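Local coordinates for putative uncharacterized protein TTHA0978 (PDB 2Z07), which probably hydrolyses the osmolyte mannosylglycerate to mannose and glycerate, and can probably cleave glucosylglycerate in the same way, at residues Y30-D35 / P70-H75; T102-V107 / N238-R243; Y332-V337 / N357-V362. All coordinates share one frame; numbering follows the deposited sequence.

All three contacts are mainly buried, and none is a surface contact. Contact 2 lies deepest, about 6 Å from the centre of the chain to its own centre. Contacts 1 and 3 lie on opposite sides of that centre, and contact 1 includes a few partly exposed aromatic and aliphatic groups. Contact 1 is a strand pairing, with backbone hydrogen bonds and T-shaped ring pairs. Contacts 2 and 3 pack a loop on a helix mainly through aliphatic groups, with an asparagine amide added in contact 3. W34 of contact 1 joins them, touching P104 of contact 2 and N357 of contact 3. I240 of contact 2 also meets M361 of contact 3.

Contact 1 of 3, residues Y30-D35 / P70-H75; sequences YQWLWD and PHIVFH
W32 and I72 face each other as an antiparallel non-hydrogen-bonded pair, with their side chains lying alongside and pointing the same way. I72 CG1 sits over the six-membered ring of W32, 3.8 Å from its centroid, in a CH-pi contact. CG1 of I72 is anti to the carbonyl carbon (chi1 -60°), and the extended chain then carries CD1 on over the same ring. H71 meets W32 with its edge toward the indole face, the two planes 79° apart. Y30 and F74 form a second T-shaped pair. Here F74 CD1 stands over the middle of the Y30 ring, with centroids 4.8 Å apart.

The backbones hold this register. Q31 and V73 are the hydrogen-bonded pair: Q31 N gives to V73 O at 2.9 Å, and V73 N returns a bond to Q31 O at 2.8 Å. Strand 72-74 is the middle of a small three-stranded antiparallel sheet, between 31-32 and 97-98. W32 then occupies the N-cap position of helix 33-43, one of the helices of the (alpha/alpha)6 barrel expected for this glycoside hydrolase family.

H71 O is gripped where strand gives way to helix. L33 N reaches it at 3.2 Å, from 60° above the carbonyl plane. A water also donates to H71 O at 2.7 Å and accepts from W34 N, bridging the two segments.

A second shell fixes these groups. S99 OG bonds H71 ND1, which would restrain the imidazole's rotation, and S36 OG and the E54 carbonyl hold Q31 NE2. K191 makes a cation-pi contact with W32 and a salt bridge with D35. W32 to D35 probably bind substrate, and H71 touches Q103, another probable substrate residue.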
loop_
_atom_site.group_PDB
_atom_site.type_symbol
_atom_site.label_atom_id
_atom_site.label_comp_id
_atom_site.label_asym_id
_atom_site.label_seq_id
_atom_site.Cartn_x
_atom_site.Cartn_y
_atom_site.Cartn_z
ATOM N N TYR A 30 15.380 9.795 -1.921
ATOM C CA TYR A 30 13.977 10.188 -2.054
ATOM C C TYR A 30 13.140 9.319 -1.125
ATOM O O TYR A 30 13.410 8.126 -0.969
ATOM C CB TYR A 30 13.465 9.992 -3.484
ATOM C CG TYR A 30 14.266 10.681 -4.562
ATOM C CD1 TYR A 30 14.810 11.953 -4.358
ATOM C CD2 TYR A 30 14.440 10.082 -5.809
ATOM C CE1 TYR A 30 15.502 12.607 -5.374
ATOM C CE2 TYR A 30 15.132 10.730 -6.831
ATOM C CZ TYR A 30 15.655 11.989 -6.607
ATOM O OH TYR A 30 16.316 12.632 -7.621
ATOM N N GLN A 31 12.122 9.916 -0.517
ATOM C CA GLN A 31 11.254 9.181 0.388
ATOM C C GLN A 31 9.939 8.813 -0.286
ATOM O O GLN A 31 9.356 9.620 -1.014
ATOM C CB GLN A 31 10.985 10.008 1.645
ATOM C CG GLN A 31 9.939 9.415 2.572
ATOM C CD GLN A 31 9.872 10.133 3.904
ATOM O OE1 GLN A 31 10.088 11.338 3.978
ATOM N NE2 GLN A 31 9.559 9.395 4.964
ATOM N N TRP A 32 9.484 7.586 -0.041
ATOM C CA TRP A 32 8.237 7.090 -0.610
ATOM C C TRP A 32 7.159 6.916 0.455
ATOM O O TRP A 32 7.417 6.381 1.536
ATOM C CB TRP A 32 8.472 5.756 -1.314
ATOM C CG TRP A 32 9.226 5.871 -2.592
ATOM C CD1 TRP A 32 10.486 6.379 -2.767
ATOM C CD2 TRP A 32 8.778 5.448 -3.884
ATOM N NE1 TRP A 32 10.850 6.292 -4.095
ATOM C CE2 TRP A 32 9.818 5.726 -4.800
ATOM C CE3 TRP A 32 7.595 4.860 -4.356
ATOM C CZ2 TRP A 32 9.711 5.435 -6.165
ATOM C CZ3 TRP A 32 7.488 4.571 -5.713
ATOM C CH2 TRP A 32 8.543 4.861 -6.602
ATOM N N LEU A 33 5.952 7.362 0.129
ATOM C CA LEU A 33 4.804 7.292 1.028
ATOM C C LEU A 33 4.477 5.876 1.499
ATOM O O LEU A 33 4.517 5.587 2.695
ATOM C CB LEU A 33 3.574 7.898 0.338
ATOM C CG LEU A 33 2.183 7.651 0.936
ATOM C CD1 LEU A 33 2.074 8.297 2.306
ATOM C CD2 LEU A 33 1.129 8.218 0.001
ATOM N N TRP A 34 4.155 4.996 0.559
ATOM C CA TRP A 34 3.791 3.628 0.910
ATOM C C TRP A 34 4.929 2.913 1.643
ATOM O O TRP A 34 4.728 2.349 2.724
ATOM C CB TRP A 34 3.387 2.859 -0.356
ATOM C CG TRP A 34 2.495 1.672 -0.100
ATOM C CD1 TRP A 34 1.689 1.471 0.986
ATOM C CD2 TRP A 34 2.270 0.557 -0.978
ATOM N NE1 TRP A 34 0.973 0.302 0.838
ATOM C CE2 TRP A 34 1.309 -0.277 -0.358
ATOM C CE3 TRP A 34 2.782 0.183 -2.228
ATOM C CZ2 TRP A 34 0.852 -1.462 -0.947
ATOM C CZ3 TRP A 34 2.323 -0.997 -2.814
ATOM C CH2 TRP A 34 1.368 -1.803 -2.172
ATOM N N ASP A 35 6.122 2.952 1.060
ATOM C CA ASP A 35 7.292 2.306 1.640
ATOM C C ASP A 35 7.621 2.775 3.056
ATOM O O ASP A 35 7.868 1.943 3.937
ATOM C CB ASP A 35 8.515 2.516 0.740
ATOM C CG ASP A 35 8.328 1.930 -0.643
ATOM O OD1 ASP A 35 7.464 2.436 -1.390
ATOM O OD2 ASP A 35 9.041 0.956 -0.978
ATOM N N PRO A 70 2.126 12.958 -1.503
ATOM C CA PRO A 70 2.697 12.497 -2.772
ATOM C C PRO A 70 3.325 11.122 -2.609
ATOM O O PRO A 70 3.822 10.789 -1.535
ATOM C CB PRO A 70 3.725 13.576 -3.090
ATOM C CG PRO A 70 4.243 13.928 -1.722
ATOM C CD PRO A 70 2.969 14.010 -0.901
ATOM N N HIS A 71 3.319 10.318 -3.665
ATOM C CA HIS A 71 3.892 8.993 -3.533
ATOM C C HIS A 71 5.408 9.074 -3.391
ATOM O O HIS A 71 6.065 8.094 -3.027
ATOM C CB HIS A 71 3.466 8.100 -4.711
ATOM C CG HIS A 71 4.307 8.233 -5.944
ATOM N ND1 HIS A 71 4.421 9.409 -6.653
ATOM C CD2 HIS A 71 5.019 7.307 -6.632
ATOM C CE1 HIS A 71 5.164 9.201 -7.726
ATOM N NE2 HIS A 71 5.539 7.934 -7.736
ATOM N N ILE A 72 5.949 10.265 -3.647
ATOM C CA ILE A 72 7.382 10.505 -3.541
ATOM C C ILE A 72 7.707 11.929 -3.101
ATOM O O ILE A 72 7.108 12.898 -3.579
ATOM C CB ILE A 72 8.110 10.290 -4.885
ATOM C CG1 ILE A 72 7.931 8.852 -5.373
ATOM C CG2 ILE A 72 9.591 10.608 -4.720
ATOM C CD1 ILE A 72 8.501 8.617 -6.761
ATOM N N VAL A 73 8.657 12.035 -2.180
ATOM C CA VAL A 73 9.143 13.314 -1.689
ATOM C C VAL A 73 10.600 13.324 -2.158
ATOM O O VAL A 73 11.376 12.432 -1.809
ATOM C CB VAL A 73 9.091 13.392 -0.141
ATOM C CG1 VAL A 73 9.651 14.721 0.332
ATOM C CG2 VAL A 73 7.654 13.224 0.347
ATOM N N PHE A 74 10.967 14.309 -2.968
ATOM C CA PHE A 74 12.331 14.395 -3.487
ATOM C C PHE A 74 13.234 15.220 -2.577
ATOM O O PHE A 74 13.604 16.345 -2.912
ATOM C CB PHE A 74 12.314 14.999 -4.895
ATOM C CG PHE A 74 11.544 14.182 -5.888
ATOM C CD1 PHE A 74 12.018 12.940 -6.303
ATOM C CD2 PHE A 74 10.323 14.635 -6.384
ATOM C CE1 PHE A 74 11.288 12.156 -7.192
ATOM C CE2 PHE A 74 9.582 13.860 -7.275
ATOM C CZ PHE A 74 10.068 12.614 -7.679
ATOM N N HIS A 75 13.591 14.654 -1.428
ATOM C CA HIS A 75 14.445 15.353 -0.475
ATOM C C HIS A 75 15.799 15.719 -1.067
ATOM O O HIS A 75 16.316 16.810 -0.817
ATOM C CB HIS A 75 14.673 14.504 0.778
ATOM C CG HIS A 75 13.442 14.289 1.602
ATOM N ND1 HIS A 75 12.745 13.100 1.603
ATOM C CD2 HIS A 75 12.795 15.106 2.466
ATOM C CE1 HIS A 75 11.724 13.193 2.437
ATOM N NE2 HIS A 75 11.731 14.400 2.973
HETATM O O HOH W 1 4.903 5.826 -2.112
#

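Contact 2 of 3, residues T102-V107 / N238-R243; sequences TQPPVV and NAILQR
I240 meets the loop with both its branches, which its torsions spread apart. CG1 is anti to the carbonyl carbon (chi1 -71°) and the chain runs on extended, carrying CD1 to P104. CG2 is anti to the backbone N and turns toward V106. L241 follows a different course. Its CG is anti to the backbone N (chi1 176°), which sets the side chain across the P105 ring.

The touching atoms are nearly all aliphatic. I240 CD1 rests on P104 CB at 3.8 Å. I240 CG2 lies against the V106 backbone, 3.6 Å from V106 N, and also meets V106 CB. P105 CG comes down on L241 CB at 3.7 Å and has L241 CD1 at a similar distance. The P105 ring and the L241 side chain cross at about a right angle.

P105 is the centre of an inverse gamma turn, closed by a weak bond from V106 N to P104 O of 3.1 Å. The turn bends the loop so that three residues in a row reach the helix. P104 and P105 have no backbone N-H to give. Just before them, Q103 probably binds substrate, and its NE2 is bonded to W160 O. P104 also packs on W34, another probable substrate residue, so the contact borders the probable substrate site.

The loop leads from strand 97-98 into helix 107-117. It is wedged against helix 235-254 on the I240 and L241 side. F138 of helix 121-146 touches P105, and A37 of helix 33-43 touches V106.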
loop_
_atom_site.group_PDB
_atom_site.type_symbol
_atom_site.label_atom_id
_atom_site.label_comp_id
_atom_site.label_asym_id
_atom_site.label_seq_id
_atom_site.Cartn_x
_atom_site.Cartn_y
_atom_site.Cartn_z
ATOM N N THR A 102 -0.569 10.157 -5.642
ATOM C CA THR A 102 -0.462 9.534 -4.328
ATOM C C THR A 102 -0.231 8.020 -4.452
ATOM O O THR A 102 0.097 7.531 -5.535
ATOM C CB THR A 102 -1.745 9.838 -3.493
ATOM O OG1 THR A 102 -1.519 9.517 -2.115
ATOM C CG2 THR A 102 -2.943 9.039 -4.017
ATOM N N GLN A 103 -0.361 7.298 -3.340
ATOM C CA GLN A 103 -0.208 5.835 -3.311
ATOM C C GLN A 103 -1.011 5.275 -2.129
ATOM O O GLN A 103 -1.534 6.041 -1.319
ATOM C CB GLN A 103 1.273 5.418 -3.226
ATOM C CG GLN A 103 1.972 5.393 -4.594
ATOM C CD GLN A 103 3.080 4.343 -4.723
ATOM O OE1 GLN A 103 3.898 4.155 -3.821
ATOM N NE2 GLN A 103 3.116 3.670 -5.868
ATOM N N PRO A 104 -1.127 3.936 -2.017
ATOM C CA PRO A 104 -1.888 3.313 -0.925
ATOM C C PRO A 104 -1.707 3.982 0.437
ATOM O O PRO A 104 -0.591 4.073 0.953
ATOM C CB PRO A 104 -1.398 1.871 -0.949
ATOM C CG PRO A 104 -1.167 1.645 -2.425
ATOM C CD PRO A 104 -0.442 2.908 -2.825
ATOM N N PRO A 105 -2.815 4.460 1.034
ATOM C CA PRO A 105 -2.830 5.137 2.336
ATOM C C PRO A 105 -2.838 4.200 3.547
ATOM O O PRO A 105 -3.787 4.187 4.328
ATOM C CB PRO A 105 -4.090 5.985 2.252
ATOM C CG PRO A 105 -5.030 5.063 1.528
ATOM C CD PRO A 105 -4.155 4.485 0.418
ATOM N N VAL A 106 -1.764 3.433 3.711
ATOM C CA VAL A 106 -1.667 2.503 4.828
ATOM C C VAL A 106 -1.184 3.229 6.081
ATOM O O VAL A 106 -1.284 2.710 7.187
ATOM C CB VAL A 106 -0.672 1.359 4.498
ATOM C CG1 VAL A 106 0.754 1.888 4.518
ATOM C CG2 VAL A 106 -0.838 0.206 5.484
ATOM N N VAL A 107 -0.686 4.448 5.900
ATOM C CA VAL A 107 -0.130 5.229 7.000
ATOM C C VAL A 107 -0.941 5.351 8.304
ATOM O O VAL A 107 -0.369 5.260 9.397
ATOM C CB VAL A 107 0.285 6.642 6.503
ATOM C CG1 VAL A 107 -0.933 7.436 6.083
ATOM C CG2 VAL A 107 1.067 7.364 7.590
ATOM N N ASN A 238 -8.472 0.908 -2.195
ATOM C CA ASN A 238 -9.656 1.122 -1.369
ATOM C C ASN A 238 -9.730 0.270 -0.103
ATOM O O ASN A 238 -10.228 0.728 0.926
ATOM C CB ASN A 238 -10.913 0.920 -2.223
ATOM C CG ASN A 238 -11.220 2.135 -3.097
ATOM O OD1 ASN A 238 -11.699 3.156 -2.602
ATOM N ND2 ASN A 238 -10.919 2.034 -4.392
ATOM N N ALA A 239 -9.249 -0.968 -0.178
ATOM C CA ALA A 239 -9.265 -1.857 0.986
ATOM C C ALA A 239 -8.288 -1.322 2.031
ATOM O O ALA A 239 -8.566 -1.328 3.232
ATOM C CB ALA A 239 -8.862 -3.289 0.567
ATOM N N ILE A 240 -7.133 -0.863 1.564
ATOM C CA ILE A 240 -6.117 -0.321 2.458
ATOM C C ILE A 240 -6.665 0.962 3.084
ATOM O O ILE A 240 -6.464 1.222 4.270
ATOM C CB ILE A 240 -4.808 -0.056 1.677
ATOM C CG1 ILE A 240 -4.158 -1.402 1.317
ATOM C CG2 ILE A 240 -3.850 0.816 2.501
ATOM C CD1 ILE A 240 -2.972 -1.296 0.372
ATOM N N LEU A 241 -7.386 1.744 2.284
ATOM C CA LEU A 241 -7.980 2.989 2.762
ATOM C C LEU A 241 -9.101 2.727 3.777
ATOM O O LEU A 241 -9.208 3.429 4.782
ATOM C CB LEU A 241 -8.521 3.802 1.577
ATOM C CG LEU A 241 -9.268 5.098 1.934
ATOM C CD1 LEU A 241 -8.428 5.931 2.896
ATOM C CD2 LEU A 241 -9.578 5.879 0.656
ATOM N N GLN A 242 -9.938 1.724 3.527
ATOM C CA GLN A 242 -11.017 1.421 4.468
ATOM C C GLN A 242 -10.437 0.950 5.806
ATOM O O GLN A 242 -10.974 1.271 6.874
ATOM C CB GLN A 242 -11.954 0.356 3.890
ATOM C CG GLN A 242 -13.084 -0.095 4.825
ATOM C CD GLN A 242 -14.129 0.987 5.111
ATOM O OE1 GLN A 242 -15.192 0.700 5.673
ATOM N NE2 GLN A 242 -13.830 2.229 4.737
ATOM N N ARG A 243 -9.341 0.196 5.754
ATOM C CA ARG A 243 -8.697 -0.275 6.986
ATOM C C ARG A 243 -8.116 0.931 7.722
ATOM O O ARG A 243 -8.201 1.033 8.947
ATOM C CB ARG A 243 -7.583 -1.281 6.665
ATOM C CG ARG A 243 -6.689 -1.650 7.861
ATOM C CD ARG A 243 -7.490 -2.107 9.077
ATOM N NE ARG A 243 -6.605 -2.526 10.166
ATOM C CZ ARG A 243 -6.053 -3.737 10.270
ATOM N NH1 ARG A 243 -6.303 -4.675 9.357
ATOM N NH2 ARG A 243 -5.214 -3.999 11.266
#

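Contact 3 of 3, residues Y332-V337 / N357-V362; sequences YLLPSV and NVNWMV
L334 and V362 make the main apolar contact, their side chains meeting tip to tip. L334 CD2 is 3.6 Å from V362 CG2 and 3.7 Å from V362 CG1, so it sits at the fork of the valine. V362 CG1 is anti to the backbone N (chi1 173°) and CG2 is beside the backbone N, which turns both methyls to the leucine. One helical turn back, V358 CG1 adds a looser contact with L334 CD2 at 4.2 Å. L334 thus lies across two valines spaced i and i+4 on the same side of the helix.

The polar part belongs to N359. Its amide group projects from the helix to the L333 carbonyl, with N359 CG 3.7 Å from L333 O. The amide also lies against L334 CB, so it meets a polar and an apolar neighbour at once. An alanine here would remove that amide, and L333 O would probably be left without this polar neighbour while a gap opened beside L334 CB.

Backbone shape also matters for L334. It has a positive phi of 75°, which is consistent with its side chain pointing toward the helix while L333 faces another way. S336 OG, a little further on, is bonded to G352 N and P353 O.

The loop runs between helices 313-326 and 356-368. L333 packs on R377 and L378 of helix 372-389, and its N-H is bonded to D381 of that helix. V358 touches W350, which probably binds substrate. Another side of helix 356-368 meets helices 33-43 and 409-418 through N357 and W360.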
loop_
_atom_site.group_PDB
_atom_site.type_symbol
_atom_site.label_atom_id
_atom_site.label_comp_id
_atom_site.label_asym_id
_atom_site.label_seq_id
_atom_site.Cartn_x
_atom_site.Cartn_y
_atom_site.Cartn_z
ATOM N N TYR A 332 5.623 -21.018 -3.509
ATOM C CA TYR A 332 5.517 -20.017 -2.459
ATOM C C TYR A 332 4.206 -19.276 -2.598
ATOM O O TYR A 332 3.840 -18.806 -3.683
ATOM C CB TYR A 332 6.704 -19.063 -2.511
ATOM C CG TYR A 332 8.018 -19.789 -2.336
ATOM C CD1 TYR A 332 8.707 -20.297 -3.440
ATOM C CD2 TYR A 332 8.554 -20.004 -1.066
ATOM C CE1 TYR A 332 9.897 -20.999 -3.284
ATOM C CE2 TYR A 332 9.744 -20.706 -0.896
ATOM C CZ TYR A 332 10.411 -21.200 -2.011
ATOM O OH TYR A 332 11.597 -21.885 -1.859
ATOM N N LEU A 333 3.506 -19.173 -1.478
ATOM C CA LEU A 333 2.199 -18.561 -1.460
ATOM C C LEU A 333 2.041 -17.075 -1.681
ATOM O O LEU A 333 2.816 -16.228 -1.214
ATOM C CB LEU A 333 1.450 -18.957 -0.188
ATOM C CG LEU A 333 -0.060 -19.028 -0.414
ATOM C CD1 LEU A 333 -0.353 -19.890 -1.633
ATOM C CD2 LEU A 333 -0.744 -19.590 0.823
ATOM N N LEU A 334 0.969 -16.827 -2.419
ATOM C CA LEU A 334 0.458 -15.548 -2.855
ATOM C C LEU A 334 1.161 -14.812 -3.970
ATOM O O LEU A 334 1.788 -13.769 -3.763
ATOM C CB LEU A 334 0.202 -14.607 -1.679
ATOM C CG LEU A 334 -1.131 -13.929 -2.041
ATOM C CD1 LEU A 334 -2.148 -15.021 -2.382
ATOM C CD2 LEU A 334 -1.646 -13.050 -0.910
ATOM N N PRO A 335 1.067 -15.366 -5.186
ATOM C CA PRO A 335 1.671 -14.757 -6.368
ATOM C C PRO A 335 0.806 -13.505 -6.533
ATOM O O PRO A 335 -0.339 -13.492 -6.074
ATOM C CB PRO A 335 1.392 -15.780 -7.466
ATOM C CG PRO A 335 1.343 -17.083 -6.715
ATOM C CD PRO A 335 0.546 -16.710 -5.493
ATOM N N SER A 336 1.336 -12.465 -7.165
ATOM C CA SER A 336 0.572 -11.235 -7.350
ATOM C C SER A 336 -0.563 -11.386 -8.370
ATOM O O SER A 336 -1.370 -10.473 -8.555
ATOM C CB SER A 336 1.511 -10.095 -7.749
ATOM O OG SER A 336 2.473 -10.529 -8.691
ATOM N N VAL A 337 -0.619 -12.540 -9.030
ATOM C CA VAL A 337 -1.669 -12.821 -10.001
ATOM C C VAL A 337 -1.922 -14.325 -10.044
ATOM O O VAL A 337 -1.004 -15.120 -9.850
ATOM C CB VAL A 337 -1.293 -12.331 -11.423
ATOM C CG1 VAL A 337 -0.094 -13.094 -11.941
ATOM C CG2 VAL A 337 -2.469 -12.516 -12.366
ATOM N N ASN A 357 5.099 -7.350 1.495
ATOM C CA ASN A 357 4.093 -6.493 2.114
ATOM C C ASN A 357 2.675 -7.003 1.856
ATOM O O ASN A 357 1.800 -6.857 2.710
ATOM C CB ASN A 357 4.243 -5.027 1.659
ATOM C CG ASN A 357 3.933 -4.814 0.182
ATOM O OD1 ASN A 357 3.439 -3.748 -0.202
ATOM N ND2 ASN A 357 4.238 -5.802 -0.650
ATOM N N VAL A 358 2.447 -7.616 0.696
ATOM C CA VAL A 358 1.122 -8.151 0.389
ATOM C C VAL A 358 0.895 -9.437 1.185
ATOM O O VAL A 358 -0.194 -9.656 1.708
ATOM C CB VAL A 358 0.949 -8.447 -1.117
ATOM C CG1 VAL A 358 -0.415 -9.073 -1.364
ATOM C CG2 VAL A 358 1.080 -7.157 -1.917
ATOM N N ASN A 359 1.918 -10.289 1.276
ATOM C CA ASN A 359 1.798 -11.524 2.059
ATOM C C ASN A 359 1.393 -11.156 3.485
ATOM O O ASN A 359 0.539 -11.804 4.087
ATOM C CB ASN A 359 3.130 -12.285 2.123
ATOM C CG ASN A 359 3.242 -13.374 1.071
ATOM O OD1 ASN A 359 3.711 -14.482 1.358
ATOM N ND2 ASN A 359 2.828 -13.066 -0.153
ATOM N N TRP A 360 2.025 -10.114 4.011
ATOM C CA TRP A 360 1.758 -9.637 5.367
ATOM C C TRP A 360 0.309 -9.173 5.557
ATOM O O TRP A 360 -0.402 -9.704 6.410
ATOM C CB TRP A 360 2.723 -8.496 5.723
ATOM C CG TRP A 360 2.509 -7.944 7.101
ATOM C CD1 TRP A 360 2.720 -8.589 8.288
ATOM C CD2 TRP A 360 1.968 -6.659 7.434
ATOM N NE1 TRP A 360 2.338 -7.788 9.339
ATOM C CE2 TRP A 360 1.871 -6.598 8.844
ATOM C CE3 TRP A 360 1.551 -5.555 6.678
ATOM C CZ2 TRP A 360 1.370 -5.475 9.515
ATOM C CZ3 TRP A 360 1.052 -4.437 7.343
ATOM C CH2 TRP A 360 0.965 -4.408 8.750
HETATM N N MSE A 361 -0.127 -8.192 4.763
HETATM C CA MSE A 361 -1.498 -7.668 4.868
HETATM C C MSE A 361 -2.559 -8.766 4.709
HETATM O O MSE A 361 -3.524 -8.823 5.473
HETATM C CB MSE A 361 -1.746 -6.551 3.827
HETATM C CG MSE A 361 -0.992 -5.225 4.085
HETATM SE SE MSE A 361 -1.416 -3.840 2.941
HETATM C CE MSE A 361 -0.620 -4.397 1.414
ATOM N N VAL A 362 -2.379 -9.639 3.724
ATOM C CA VAL A 362 -3.333 -10.719 3.487
ATOM C C VAL A 362 -3.356 -11.736 4.631
ATOM O O VAL A 362 -4.422 -12.225 5.015
ATOM C CB VAL A 362 -3.036 -11.444 2.149
ATOM C CG1 VAL A 362 -3.927 -12.666 2.005
ATOM C CG2 VAL A 362 -3.272 -10.491 0.980
#